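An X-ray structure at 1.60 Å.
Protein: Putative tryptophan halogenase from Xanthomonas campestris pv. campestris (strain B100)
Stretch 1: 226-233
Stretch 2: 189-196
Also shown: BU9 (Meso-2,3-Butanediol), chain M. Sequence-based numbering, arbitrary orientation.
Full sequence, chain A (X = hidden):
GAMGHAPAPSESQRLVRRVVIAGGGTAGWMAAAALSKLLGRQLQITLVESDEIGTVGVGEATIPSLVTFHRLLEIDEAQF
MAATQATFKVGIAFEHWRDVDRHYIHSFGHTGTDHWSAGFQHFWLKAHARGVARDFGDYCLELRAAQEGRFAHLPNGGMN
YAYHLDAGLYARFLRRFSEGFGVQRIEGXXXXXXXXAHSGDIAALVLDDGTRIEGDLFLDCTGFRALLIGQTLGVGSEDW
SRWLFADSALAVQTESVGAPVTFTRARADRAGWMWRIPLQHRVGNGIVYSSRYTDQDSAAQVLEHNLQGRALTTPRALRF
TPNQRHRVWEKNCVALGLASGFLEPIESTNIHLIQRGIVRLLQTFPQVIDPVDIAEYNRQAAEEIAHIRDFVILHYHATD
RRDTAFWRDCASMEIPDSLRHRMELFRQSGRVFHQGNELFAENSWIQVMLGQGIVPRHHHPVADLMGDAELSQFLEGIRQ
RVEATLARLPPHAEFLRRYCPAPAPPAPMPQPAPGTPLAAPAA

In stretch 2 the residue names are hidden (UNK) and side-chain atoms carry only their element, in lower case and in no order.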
# COMPACT_ATOMS: atom_id res chain seq x y z
N ALA A 226 -14.92 8.77 -27.13
CA ALA A 226 -15.12 9.53 -25.89
C ALA A 226 -16.29 10.50 -26.02
O ALA A 226 -16.17 11.70 -25.76
CB ALA A 226 -13.84 10.25 -25.45
N LEU A 227 -17.43 9.97 -26.43
CA LEU A 227 -18.59 10.81 -26.73
C LEU A 227 -19.01 11.65 -25.52
O LEU A 227 -19.51 12.78 -25.67
CB LEU A 227 -19.76 9.94 -27.16
CG LEU A 227 -19.63 9.06 -28.40
CD1 LEU A 227 -20.95 8.38 -28.67
CD2 LEU A 227 -19.21 9.90 -29.59
N LEU A 228 -18.91 11.09 -24.32
CA LEU A 228 -19.36 11.82 -23.14
C LEU A 228 -18.24 12.61 -22.47
O LEU A 228 -18.35 13.83 -22.29
CB LEU A 228 -20.03 10.85 -22.14
CG LEU A 228 -21.11 9.92 -22.72
CD1 LEU A 228 -21.75 9.08 -21.58
CD2 LEU A 228 -22.18 10.68 -23.45
N ILE A 229 -17.16 11.93 -22.05
CA ILE A 229 -16.13 12.58 -21.26
C ILE A 229 -15.37 13.57 -22.12
O ILE A 229 -14.90 14.60 -21.62
CB ILE A 229 -15.21 11.52 -20.62
CG1 ILE A 229 -14.31 12.11 -19.52
CG2 ILE A 229 -14.37 10.79 -21.70
CD1 ILE A 229 -15.02 12.38 -18.17
N GLY A 230 -15.27 13.29 -23.42
CA GLY A 230 -14.51 14.14 -24.33
C GLY A 230 -15.37 15.08 -25.15
O GLY A 230 -15.27 16.31 -25.00
N GLN A 231 -16.21 14.53 -26.01
CA GLN A 231 -16.93 15.38 -26.96
C GLN A 231 -17.95 16.27 -26.27
O GLN A 231 -18.20 17.39 -26.73
CB GLN A 231 -17.61 14.53 -28.02
CG GLN A 231 -16.60 13.68 -28.83
CD GLN A 231 -17.18 13.07 -30.08
OE1 GLN A 231 -18.03 13.66 -30.74
NE2 GLN A 231 -16.69 11.90 -30.44
N THR A 232 -18.53 15.82 -25.16
CA THR A 232 -19.56 16.58 -24.45
C THR A 232 -18.96 17.39 -23.31
O THR A 232 -19.11 18.61 -23.26
CB THR A 232 -20.65 15.64 -23.91
OG1 THR A 232 -21.24 14.89 -24.98
CG2 THR A 232 -21.76 16.46 -23.21
N LEU A 233 -18.27 16.73 -22.38
CA LEU A 233 -17.77 17.43 -21.21
C LEU A 233 -16.41 18.09 -21.42
O LEU A 233 -15.97 18.85 -20.54
CB LEU A 233 -17.74 16.47 -20.03
CG LEU A 233 -19.11 15.91 -19.62
CD1 LEU A 233 -18.98 14.88 -18.53
CD2 LEU A 233 -20.02 17.04 -19.13
N UNK A 189 -27.22 3.83 -32.29
CA UNK A 189 -26.16 4.81 -32.31
C UNK A 189 -26.62 6.10 -31.65
O UNK A 189 -27.70 6.62 -31.94
n UNK A 189 -21.36 4.41 -36.46
c UNK A 189 -22.51 3.90 -36.04
c UNK A 189 -24.99 4.05 -35.93
c UNK A 189 -25.71 5.10 -33.75
c UNK A 189 -25.13 3.88 -34.42
n UNK A 189 -23.66 4.51 -36.32
n UNK A 189 -22.49 2.77 -35.34
N UNK A 190 -25.73 6.64 -30.84
CA UNK A 190 -26.01 7.88 -30.12
C UNK A 190 -25.88 9.03 -31.11
O UNK A 190 -24.83 9.23 -31.72
c UNK A 190 -25.05 8.05 -28.93
c UNK A 190 -25.24 6.92 -27.92
c UNK A 190 -24.16 6.91 -26.86
c UNK A 190 -25.30 9.36 -28.22
N UNK A 191 -26.96 9.78 -31.29
CA UNK A 191 -26.95 10.95 -32.15
C UNK A 191 -26.61 12.25 -31.45
O UNK A 191 -25.99 13.14 -32.05
N UNK A 192 -27.01 12.39 -30.18
CA UNK A 192 -26.65 13.58 -29.42
C UNK A 192 -26.70 13.28 -27.93
O UNK A 192 -27.31 12.30 -27.48
o UNK A 192 -28.90 14.51 -29.40
c UNK A 192 -27.57 14.76 -29.78
N UNK A 193 -26.01 14.12 -27.16
CA UNK A 193 -25.96 14.05 -25.71
C UNK A 193 -26.55 15.34 -25.16
O UNK A 193 -26.08 16.43 -25.51
c UNK A 193 -24.53 13.85 -25.21
c UNK A 193 -24.50 13.67 -23.71
c UNK A 193 -23.89 12.66 -25.93
N UNK A 194 -27.54 15.22 -24.28
CA UNK A 194 -28.20 16.38 -23.68
C UNK A 194 -27.64 16.61 -22.29
O UNK A 194 -27.44 15.66 -21.53
o UNK A 194 -32.50 15.51 -23.90
c UNK A 194 -30.35 15.83 -24.91
c UNK A 194 -29.71 16.18 -23.59
c UNK A 194 -31.86 15.93 -24.87
n UNK A 194 -32.45 16.47 -25.93
N UNK A 195 -27.37 17.86 -21.97
CA UNK A 195 -26.84 18.22 -20.67
C UNK A 195 -27.84 19.11 -19.96
O UNK A 195 -28.71 19.73 -20.58
o UNK A 195 -25.61 20.06 -21.65
c UNK A 195 -24.42 17.98 -21.30
c UNK A 195 -25.49 18.93 -20.77
N UNK A 196 -27.68 19.19 -18.64
CA UNK A 196 -28.54 20.04 -17.84
C UNK A 196 -28.11 21.48 -18.02
O UNK A 196 -26.92 21.79 -18.02
c UNK A 196 -29.29 20.56 -15.45
c UNK A 196 -28.46 19.64 -16.36
o UNK A 196 -28.73 21.55 -14.92
o UNK A 196 -30.49 20.29 -15.27
C03 BU9 M . -20.69 4.69 -30.43
C04 BU9 M . -22.19 4.40 -30.64
O06 BU9 M . -22.90 5.59 -30.42
C05 BU9 M . -22.68 3.30 -29.68
C01 BU9 M . -21.81 2.05 -29.82
O6 BU9 M . -22.66 3.74 -28.34

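Position 189 carries seven side-chain atoms: three carbons in a row, a nitrogen, then a carbon bearing two further nitrogens. That planar, three-nitrogen terminus is a guanidinium group, so the residue is arginine, R189. R189 CB, its nearest side-chain atom, is 7.7 Å from L227 CD1, and one of its terminal nitrogens is hydrogen-bonded elsewhere in the structure.

Position 190 has four carbons and no heteroatom. The chain forks at the first carbon, with one arm a single carbon and the other two carbons long, and the end of the longer arm packs on L227. This fork excludes leucine, forked one atom later, and defines isoleucine, I190. Its CA-to-CB bond points toward stretch 1, and I190 CD1 lies 4.0 Å from L227 CD1, an apolar contact. The backbone is engaged as well: I190 N donates a hydrogen bond to O06 of the butanediol at 3.0 Å, nearly straight at 171°. L227 CD1 approaches the same O06 to 3.8 Å, so the ligand sits beside this end of the contact.

Position 191 has no side-chain atoms, makes no contact with stretch 1 and is glycine, G191.

Position 192 shows one carbon followed by one oxygen, the hydroxymethyl of serine, S192. The CA-to-CB bond points away from stretch 1, and S192 CB lies 7.9 Å from T232 OG1, the nearest approach of the side chain.

Position 193 has three carbons, the first carrying the other two, and this fork packs on L228 and T232. Symmetric and without extension, it is valine, V193. Its CA-to-CB bond points toward the helical turn, and with chi1 at -176° (t) V193 CG2 reaches L228 CD2 at 3.6 Å. T232 OG1 lies 3.5 Å from V193 CB, a contact with carbon and not a hydrogen bond. The closest CA pair across the stretches, V193 CA to T232 CA, is separated by 7.0 Å.

Position 194 contains three carbons in line, the third bearing one oxygen and one nitrogen: a carboxamide two methylenes from the backbone, hence glutamine, Q194. Its CA-to-CB bond points away; the nearest approach of the side chain is Q194 CB to T232 CG2, 8.0 Å. Its amide oxygen is satisfied elsewhere in the structure.

Position 195 has a first carbon carrying one oxygen and one carbon; that terminal carbon meets the methyl of T232. The beta-branched pattern is threonine, T195. The CA-to-CB bond points toward stretch 1, and T195 CG2 meets T232 CG2 at 3.6 Å.

Position 196 ends in a carbon with two oxygens, reached through one other carbon: a carboxylate, aspartate D196. D196 CB, its nearest side-chain atom, is 9.3 Å from L233 CD2.

The contact is small, burying 268 Å² in total, and no hydrogen bond crosses it. The strand passes the weakly bonded helix at 77°, presenting I190, V193 and T195 to L227, L228 and T232. V193 loses the most surface, 64 Å². The T232 hydroxyl is spent within its own stretch, T232 OG1 donating to L227 O at 2.8 Å; what joins the segments directly is therefore packing, chiefly of aliphatic groups.

Stretch 2, residues 189-196: RIGSVQTD
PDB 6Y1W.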